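Local coordinates for IclR transcriptional regulator (Thermotoga maritima, PDB 1MKM), which probably binds DNA as a transcriptional regulator of the IclR family, with a winged helix-turn-helix domain and a zinc-binding C-terminal domain, at residues Ser141-Phe145 and Gly201-Phe205; Phe107-Asp113 and Leu127-Leu133; Lys9-Leu14 and Tyr43-Leu47. All blocks are in the same frame, centred on the assembly; numbering follows the deposited sequence.

Contact 1: Ser141-Phe145 and Gly201-Phe205; sequences SILAF and GVPIF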
loop_
_atom_site.group_PDB
_atom_site.type_symbol
_atom_site.label_atom_id
_atom_site.label_comp_id
_atom_site.label_asym_id
_atom_site.label_seq_id
_atom_site.Cartn_x
_atom_site.Cartn_y
_atom_site.Cartn_z
ATOM N N SER B 141 -28.246 14.504 25.552
ATOM C CA SER B 141 -27.399 14.937 26.654
ATOM C C SER B 141 -27.324 16.472 26.617
ATOM O O SER B 141 -27.191 17.123 27.651
ATOM C CB SER B 141 -26.002 14.321 26.496
ATOM O OG SER B 141 -25.208 14.456 27.661
ATOM N N ILE B 142 -27.417 17.050 25.420
ATOM C CA ILE B 142 -27.363 18.505 25.267
ATOM C C ILE B 142 -28.746 19.110 25.480
ATOM O O ILE B 142 -28.878 20.202 26.042
ATOM C CB ILE B 142 -26.845 18.917 23.864
ATOM C CG1 ILE B 142 -25.359 18.566 23.735
ATOM C CG2 ILE B 142 -27.061 20.414 23.639
ATOM C CD1 ILE B 142 -24.792 18.790 22.348
ATOM N N LEU B 143 -29.774 18.394 25.027
ATOM C CA LEU B 143 -31.155 18.839 25.181
ATOM C C LEU B 143 -31.637 18.666 26.614
ATOM O O LEU B 143 -32.796 18.944 26.924
ATOM C CB LEU B 143 -32.076 18.047 24.254
ATOM C CG LEU B 143 -32.381 18.680 22.896
ATOM C CD1 LEU B 143 -33.344 17.792 22.102
ATOM C CD2 LEU B 143 -32.987 20.057 23.132
ATOM N N ALA B 144 -30.746 18.199 27.482
ATOM C CA ALA B 144 -31.088 17.981 28.879
ATOM C C ALA B 144 -30.513 19.076 29.753
ATOM O O ALA B 144 -30.459 18.937 30.973
ATOM C CB ALA B 144 -30.567 16.624 29.342
ATOM N N PHE B 145 -30.070 20.161 29.130
ATOM C CA PHE B 145 -29.502 21.276 29.874
ATOM C C PHE B 145 -29.735 22.619 29.203
ATOM O O PHE B 145 -29.282 23.652 29.698
ATOM C CB PHE B 145 -28.001 21.064 30.111
ATOM C CG PHE B 145 -27.694 20.021 31.149
ATOM C CD1 PHE B 145 -27.701 18.668 30.823
ATOM C CD2 PHE B 145 -27.440 20.394 32.469
ATOM C CE1 PHE B 145 -27.463 17.701 31.792
ATOM C CE2 PHE B 145 -27.199 19.435 33.446
ATOM C CZ PHE B 145 -27.212 18.084 33.106
ATOM N N GLY B 201 -23.657 9.394 26.344
ATOM C CA GLY B 201 -23.181 10.753 26.210
ATOM C C GLY B 201 -23.344 11.639 27.426
ATOM O O GLY B 201 -24.229 11.426 28.254
ATOM N N VAL B 202 -22.482 12.650 27.502
ATOM C CA VAL B 202 -22.452 13.627 28.586
ATOM C C VAL B 202 -22.229 15.010 27.954
ATOM O O VAL B 202 -21.569 15.119 26.919
ATOM C CB VAL B 202 -21.287 13.317 29.556
ATOM C CG1 VAL B 202 -21.235 14.336 30.673
ATOM C CG2 VAL B 202 -21.443 11.923 30.118
ATOM N N PRO B 203 -22.782 16.079 28.559
ATOM C CA PRO B 203 -22.622 17.440 28.023
ATOM C C PRO B 203 -21.296 18.119 28.361
ATOM O O PRO B 203 -20.486 17.596 29.119
ATOM C CB PRO B 203 -23.797 18.203 28.638
ATOM C CG PRO B 203 -24.773 17.138 29.008
ATOM C CD PRO B 203 -23.879 16.050 29.536
ATOM N N ILE B 204 -21.101 19.296 27.783
ATOM C CA ILE B 204 -19.913 20.112 28.005
ATOM C C ILE B 204 -20.436 21.536 28.163
ATOM O O ILE B 204 -20.977 22.096 27.214
ATOM C CB ILE B 204 -18.957 20.089 26.790
ATOM C CG1 ILE B 204 -18.329 18.703 26.611
ATOM C CG2 ILE B 204 -17.861 21.130 26.985
ATOM C CD1 ILE B 204 -17.164 18.415 27.566
ATOM N N PHE B 205 -20.276 22.121 29.347
ATOM C CA PHE B 205 -20.767 23.475 29.594
ATOM C C PHE B 205 -19.713 24.566 29.375
ATOM O O PHE B 205 -18.499 24.320 29.445
ATOM C CB PHE B 205 -21.337 23.566 31.014
ATOM C CG PHE B 205 -22.390 22.534 31.299
ATOM C CD1 PHE B 205 -22.235 21.630 32.351
ATOM C CD2 PHE B 205 -23.521 22.430 30.482
ATOM C CE1 PHE B 205 -23.192 20.630 32.582
ATOM C CE2 PHE B 205 -24.481 21.436 30.705
ATOM C CZ PHE B 205 -24.317 20.536 31.755
#
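In the IclR C-terminal domain, the end of helix 137-143 and the turn after it meet the sheet strand 197-205 through Ser141, Phe145, Pro203 and Phe205. The two phenylalanines make the aromatic part of the contact. CZ of Phe205 sits over one face of the Phe145 ring, offset toward its rim, and lies 3.2 Å from Phe145 CD2. The ring planes are turned 54° apart, so the pair is oblique. Phe145 has CG anti to its carbonyl carbon (chi1 -74°), which turns the ring toward the strand. There Phe145 CD1 also packs on Pro203 CG at 3.8 Å. Ser141 OG gives a weak hydrogen bond to Gly201 O, 3.2 Å long. The serine hydroxyl is modelled too close to Pro203, so this bond is doubtful. Val202 points away from the helix and packs on helix 226-246. Tyr249 meets the Phe205 ring. Gly201 lies two residues after the zinc ligand Cys199. The arrangement is helix-on-sheet packing in a domain assigned to the GAF clan, on the very strand that carries the zinc-binding Cys199.

Contact 2: Phe107-Asp113 and Leu127-Leu133; sequences FEGVYID and LGMKVDL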
loop_
_atom_site.group_PDB
_atom_site.type_symbol
_atom_site.label_atom_id
_atom_site.label_comp_id
_atom_site.label_asym_id
_atom_site.label_seq_id
_atom_site.Cartn_x
_atom_site.Cartn_y
_atom_site.Cartn_z
ATOM N N PHE B 107 -30.721 23.883 16.828
ATOM C CA PHE B 107 -31.497 22.685 17.118
ATOM C C PHE B 107 -30.888 21.487 16.393
ATOM O O PHE B 107 -31.548 20.463 16.159
ATOM C CB PHE B 107 -32.950 22.891 16.670
ATOM C CG PHE B 107 -33.720 23.875 17.515
ATOM C CD1 PHE B 107 -33.058 24.818 18.300
ATOM C CD2 PHE B 107 -35.113 23.866 17.511
ATOM C CE1 PHE B 107 -33.771 25.739 19.067
ATOM C CE2 PHE B 107 -35.836 24.785 18.274
ATOM C CZ PHE B 107 -35.163 25.720 19.054
ATOM N N GLU B 108 -29.618 21.641 16.022
ATOM C CA GLU B 108 -28.849 20.597 15.351
ATOM C C GLU B 108 -27.481 20.496 16.005
ATOM O O GLU B 108 -27.067 21.366 16.776
ATOM C CB GLU B 108 -28.641 20.924 13.874
ATOM C CG GLU B 108 -29.734 20.439 12.956
ATOM C CD GLU B 108 -29.369 20.631 11.503
ATOM O OE1 GLU B 108 -29.033 21.774 11.128
ATOM O OE2 GLU B 108 -29.417 19.646 10.737
ATOM N N GLY B 109 -26.787 19.413 15.687
ATOM C CA GLY B 109 -25.448 19.205 16.194
ATOM C C GLY B 109 -24.533 18.943 15.009
ATOM O O GLY B 109 -24.985 18.542 13.933
ATOM N N VAL B 110 -23.243 19.189 15.197
ATOM C CA VAL B 110 -22.274 18.947 14.137
ATOM C C VAL B 110 -21.069 18.175 14.667
ATOM O O VAL B 110 -20.529 18.485 15.727
ATOM C CB VAL B 110 -21.720 20.255 13.511
ATOM C CG1 VAL B 110 -20.924 19.894 12.280
ATOM C CG2 VAL B 110 -22.829 21.222 13.176
ATOM N N TYR B 111 -20.644 17.168 13.926
ATOM C CA TYR B 111 -19.477 16.406 14.339
ATOM C C TYR B 111 -18.238 17.282 14.148
ATOM O O TYR B 111 -17.897 17.669 13.030
ATOM C CB TYR B 111 -19.378 15.145 13.509
ATOM C CG TYR B 111 -20.341 14.077 13.947
ATOM C CD1 TYR B 111 -21.158 13.433 13.028
ATOM C CD2 TYR B 111 -20.415 13.684 15.288
ATOM C CE1 TYR B 111 -22.024 12.415 13.431
ATOM C CE2 TYR B 111 -21.278 12.680 15.696
ATOM C CZ TYR B 111 -22.076 12.054 14.765
ATOM O OH TYR B 111 -22.952 11.078 15.164
ATOM N N ILE B 112 -17.578 17.622 15.246
ATOM C CA ILE B 112 -16.409 18.471 15.157
ATOM C C ILE B 112 -15.113 17.753 15.480
ATOM O O ILE B 112 -14.039 18.340 15.393
ATOM C CB ILE B 112 -16.576 19.722 16.050
ATOM C CG1 ILE B 112 -17.164 19.320 17.408
ATOM C CG2 ILE B 112 -17.483 20.736 15.348
ATOM C CD1 ILE B 112 -17.152 20.426 18.427
ATOM N N ASP B 113 -15.221 16.484 15.855
ATOM C CA ASP B 113 -14.057 15.650 16.141
ATOM C C ASP B 113 -14.501 14.203 16.340
ATOM O O ASP B 113 -15.607 13.938 16.814
ATOM C CB ASP B 113 -13.320 16.127 17.395
ATOM C CG ASP B 113 -11.857 15.687 17.416
ATOM O OD1 ASP B 113 -11.535 14.627 16.846
ATOM O OD2 ASP B 113 -11.022 16.399 18.010
ATOM N N LEU B 127 -16.621 14.061 10.174
ATOM C CA LEU B 127 -16.608 15.459 10.600
ATOM C C LEU B 127 -17.450 16.337 9.682
ATOM O O LEU B 127 -17.601 16.043 8.506
ATOM C CB LEU B 127 -15.174 15.995 10.670
ATOM C CG LEU B 127 -14.330 15.510 11.853
ATOM C CD1 LEU B 127 -15.186 15.451 13.094
ATOM C CD2 LEU B 127 -13.787 14.142 11.578
ATOM N N GLY B 128 -18.008 17.411 10.226
ATOM C CA GLY B 128 -18.824 18.285 9.409
ATOM C C GLY B 128 -20.272 17.855 9.267
ATOM O O GLY B 128 -21.139 18.687 9.052
ATOM N N MET B 129 -20.531 16.557 9.396
ATOM C CA MET B 129 -21.880 16.011 9.287
ATOM C C MET B 129 -22.770 16.541 10.408
ATOM O O MET B 129 -22.279 16.953 11.459
ATOM C CB MET B 129 -21.807 14.489 9.337
ATOM C CG MET B 129 -23.122 13.779 9.150
ATOM S SD MET B 129 -22.860 12.008 9.188
ATOM C CE MET B 129 -21.991 11.769 7.608
ATOM N N LYS B 130 -24.081 16.531 10.187
ATOM C CA LYS B 130 -25.026 17.062 11.181
ATOM C C LYS B 130 -25.737 15.963 11.959
ATOM O O LYS B 130 -25.978 14.878 11.427
ATOM C CB LYS B 130 -26.074 17.942 10.487
ATOM C CG LYS B 130 -25.487 19.055 9.642
ATOM C CD LYS B 130 -24.950 20.184 10.499
ATOM C CE LYS B 130 -25.981 21.278 10.644
ATOM N NZ LYS B 130 -26.420 21.762 9.299
ATOM N N VAL B 131 -26.073 16.235 13.213
ATOM C CA VAL B 131 -26.764 15.228 14.015
ATOM C C VAL B 131 -28.014 15.708 14.718
ATOM O O VAL B 131 -28.039 16.799 15.306
ATOM C CB VAL B 131 -25.853 14.591 15.093
ATOM C CG1 VAL B 131 -24.704 13.881 14.431
ATOM C CG2 VAL B 131 -25.348 15.626 16.026
ATOM N N ASP B 132 -29.045 14.866 14.640
ATOM C CA ASP B 132 -30.323 15.136 15.271
ATOM C C ASP B 132 -30.060 15.131 16.766
ATOM O O ASP B 132 -29.517 14.161 17.292
ATOM C CB ASP B 132 -31.324 14.042 14.912
ATOM C CG ASP B 132 -31.544 13.928 13.426
ATOM O OD1 ASP B 132 -31.862 14.958 12.792
ATOM O OD2 ASP B 132 -31.401 12.809 12.886
ATOM N N LEU B 133 -30.432 16.214 17.441
ATOM C CA LEU B 133 -30.214 16.331 18.874
ATOM C C LEU B 133 -31.167 15.505 19.731
ATOM O O LEU B 133 -31.101 15.565 20.957
ATOM C CB LEU B 133 -30.301 17.796 19.301
ATOM C CG LEU B 133 -29.083 18.695 19.064
ATOM C CD1 LEU B 133 -29.397 20.128 19.482
ATOM C CD2 LEU B 133 -27.898 18.175 19.874
HETATM O O HOH W 1 -33.080 17.494 15.748
#
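Tyr111 and Val131 cross at about a right angle, with Val131 CG1 over one face of the tyrosine ring. CG1 lies 3.2 Å from Tyr111 CE1. Met129 meets the ring differently: its CB lies at the edge, in the ring plane. The other methyl of Val131, CG2, packs on the backbone of Gly109, where a side chain on the same sheet face would collide with it. On the other face of the sheet from Val131, Glu108 and Lys130 meet. Glu108 OE1 forms a salt bridge with Lys130 NZ at 3.2 Å. The lysine chain is bent at chi2, chi3 and chi4, and its CD lies on Val110 CG2, 3.6 Å away. With an alanine in place of Glu108, the lysine ammonium would probably lose this partner and its bent chain be freer to turn. The backbones hold these side chains in register. Gly109 and Val131 are a hydrogen-bonded antiparallel pair, joined by Val131 N to Gly109 O at 2.7 Å and by Gly109 N to Val131 O at 2.9 Å. Tyr111 N bonds to Met129 O, and Gly128 N to Tyr111 O. Tyr111 also meets His100, near a bound zinc ion. Strand 130-132 is an edge strand of the sheet within this chain. Strand 108-115 lies between it and strand 98-105, while Leu133 and Phe107 reach helix 148-157.

Contact 3: Lys9-Leu14 and Tyr43-Leu47; sequences KAFEIL and YMVVL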
loop_
_atom_site.group_PDB
_atom_site.type_symbol
_atom_site.label_atom_id
_atom_site.label_comp_id
_atom_site.label_asym_id
_atom_site.label_seq_id
_atom_site.Cartn_x
_atom_site.Cartn_y
_atom_site.Cartn_z
ATOM N N LYS B 9 -23.285 25.968 -11.329
ATOM C CA LYS B 9 -22.655 24.920 -12.121
ATOM C C LYS B 9 -21.275 24.564 -11.579
ATOM O O LYS B 9 -20.920 23.387 -11.468
ATOM C CB LYS B 9 -22.529 25.351 -13.584
ATOM C CG LYS B 9 -21.900 24.291 -14.472
ATOM C CD LYS B 9 -22.721 23.014 -14.450
ATOM C CE LYS B 9 -24.056 23.206 -15.154
ATOM N NZ LYS B 9 -23.875 23.522 -16.601
ATOM N N ALA B 10 -20.502 25.592 -11.252
ATOM C CA ALA B 10 -19.164 25.408 -10.722
ATOM C C ALA B 10 -19.210 24.499 -9.496
ATOM O O ALA B 10 -18.512 23.487 -9.432
ATOM C CB ALA B 10 -18.563 26.759 -10.354
ATOM N N PHE B 11 -20.053 24.865 -8.534
ATOM C CA PHE B 11 -20.188 24.104 -7.298
ATOM C C PHE B 11 -20.864 22.748 -7.423
ATOM O O PHE B 11 -20.868 21.967 -6.479
ATOM C CB PHE B 11 -20.886 24.964 -6.248
ATOM C CG PHE B 11 -20.021 26.069 -5.735
ATOM C CD1 PHE B 11 -18.931 25.784 -4.918
ATOM C CD2 PHE B 11 -20.246 27.386 -6.118
ATOM C CE1 PHE B 11 -18.077 26.790 -4.497
ATOM C CE2 PHE B 11 -19.400 28.400 -5.708
ATOM C CZ PHE B 11 -18.309 28.102 -4.892
ATOM N N GLU B 12 -21.443 22.472 -8.584
ATOM C CA GLU B 12 -22.064 21.181 -8.816
ATOM C C GLU B 12 -20.974 20.274 -9.371
ATOM O O GLU B 12 -20.879 19.100 -9.015
ATOM C CB GLU B 12 -23.225 21.308 -9.803
ATOM C CG GLU B 12 -24.541 21.674 -9.131
ATOM C CD GLU B 12 -25.630 22.065 -10.116
ATOM O OE1 GLU B 12 -25.880 21.306 -11.079
ATOM O OE2 GLU B 12 -26.245 23.137 -9.916
ATOM N N ILE B 13 -20.140 20.832 -10.243
ATOM C CA ILE B 13 -19.046 20.061 -10.815
ATOM C C ILE B 13 -18.073 19.669 -9.694
ATOM O O ILE B 13 -17.674 18.512 -9.580
ATOM C CB ILE B 13 -18.293 20.874 -11.879
ATOM C CG1 ILE B 13 -19.258 21.267 -12.995
ATOM C CG2 ILE B 13 -17.120 20.070 -12.420
ATOM C CD1 ILE B 13 -18.583 21.888 -14.167
ATOM N N LEU B 14 -17.707 20.647 -8.868
ATOM C CA LEU B 14 -16.791 20.409 -7.764
ATOM C C LEU B 14 -17.376 19.392 -6.787
ATOM O O LEU B 14 -16.706 18.425 -6.432
ATOM C CB LEU B 14 -16.479 21.722 -7.039
ATOM C CG LEU B 14 -15.619 21.671 -5.762
ATOM C CD1 LEU B 14 -14.223 21.162 -6.076
ATOM C CD2 LEU B 14 -15.535 23.073 -5.141
ATOM N N TYR B 43 -14.277 25.913 -16.223
ATOM C CA TYR B 43 -14.442 25.590 -14.814
ATOM C C TYR B 43 -13.238 24.828 -14.256
ATOM O O TYR B 43 -12.707 25.183 -13.207
ATOM C CB TYR B 43 -15.695 24.752 -14.587
ATOM C CG TYR B 43 -16.988 25.427 -14.958
ATOM C CD1 TYR B 43 -17.441 25.426 -16.274
ATOM C CD2 TYR B 43 -17.792 26.019 -13.983
ATOM C CE1 TYR B 43 -18.669 25.987 -16.608
ATOM C CE2 TYR B 43 -19.020 26.588 -14.305
ATOM C CZ TYR B 43 -19.452 26.564 -15.619
ATOM O OH TYR B 43 -20.673 27.100 -15.947
ATOM N N MET B 44 -12.809 23.783 -14.958
ATOM C CA MET B 44 -11.678 22.964 -14.508
ATOM C C MET B 44 -10.336 23.708 -14.363
ATOM O O MET B 44 -9.538 23.387 -13.483
ATOM C CB MET B 44 -11.510 21.763 -15.440
ATOM C CG MET B 44 -12.709 20.805 -15.461
ATOM S SD MET B 44 -13.270 20.256 -13.820
ATOM C CE MET B 44 -11.681 19.880 -13.025
ATOM N N VAL B 45 -10.080 24.695 -15.217
ATOM C CA VAL B 45 -8.826 25.431 -15.119
ATOM C C VAL B 45 -8.796 26.291 -13.853
ATOM O O VAL B 45 -7.766 26.379 -13.184
ATOM C CB VAL B 45 -8.568 26.318 -16.381
ATOM C CG1 VAL B 45 -9.652 27.369 -16.529
ATOM C CG2 VAL B 45 -7.202 26.982 -16.278
ATOM N N VAL B 46 -9.920 26.924 -13.522
ATOM C CA VAL B 46 -9.980 27.753 -12.316
ATOM C C VAL B 46 -9.936 26.876 -11.062
ATOM O O VAL B 46 -9.218 27.180 -10.103
ATOM C CB VAL B 46 -11.260 28.638 -12.282
ATOM C CG1 VAL B 46 -11.268 29.469 -11.018
ATOM C CG2 VAL B 46 -11.304 29.567 -13.504
ATOM N N LEU B 47 -10.705 25.788 -11.072
ATOM C CA LEU B 47 -10.723 24.862 -9.944
ATOM C C LEU B 47 -9.314 24.330 -9.734
ATOM O O LEU B 47 -8.863 24.170 -8.600
ATOM C CB LEU B 47 -11.671 23.691 -10.207
ATOM C CG LEU B 47 -13.179 23.962 -10.224
ATOM C CD1 LEU B 47 -13.974 22.692 -10.592
ATOM C CD2 LEU B 47 -13.586 24.461 -8.869
#
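Tyr43 turns its ring toward helix 6-19, and Lys9, Ala10 and Ile13 meet it from different sides. Ile13 comes over the ring. Its CD1 stands 4.3 Å from the centroid of the Tyr43 ring, 22° off the ring normal, in a CH-pi contact. It is offset toward the rim, near CG, and the two side chains cross at about a right angle. Ala10 touches the same ring at its edge, with CB in the ring plane and 3.8 Å from Tyr43 CD2. Lys9 lies against the outer end, where its CG is 3.4 Å from Tyr43 OH. This is a contact of the aliphatic part of the lysine, because its bent chain carries the amine away. The two branches of Ile13 share the work. With chi1 at -60°, CG1 is anti to the carbonyl carbon and leads CD1 to the tyrosine. CG2 is anti to the backbone N. It meets Met44 SD at 4.1 Å and, a turn further on from Tyr43, Leu47 CD1 more loosely. Leu14 CD1 and Leu47 CD2, 4.4 Å apart, continue the packing. No hydrogen bond joins the two helical segments. The contact is mainly apolar, and the segment axes cross at -72°, 10.8 Å apart at their closest approach.

Ile29 of helix 26-32 packs on both Ile13 and Met44. Leu7 of the second subunit covers Ala10 and Tyr43, and Phe11 of that subunit packs on Leu47, so the contact lies at the interface with the second subunit. Helices 26-32 and 37-50 form the helix-turn-helix, the latter in the position of the recognition helix. Its packing across the first helix is typical of the winged helix-turn-helix domain.

Overall arrangement
Along the chain the contacts come in series: contact 3, then contact 2, then contact 1. Contact 3 belongs to the N-terminal helix-turn-helix domain. Contacts 1 and 2 share the C-terminal domain and its antiparallel sheet. Their centres are about 14 Å apart, and they touch where Leu143 CD1 comes 3.4 Å from Leu133 O. Strand 130-132 is followed directly by helix 137-143, which ties the two. Contact 3 has its centre about 27 Å from that of contact 2 and about 41 Å from that of contact 1. It touches neither. Contacts 2 and 3 both reach the second subunit, so each domain takes part in the subunit interface of this probable DNA-binding regulator.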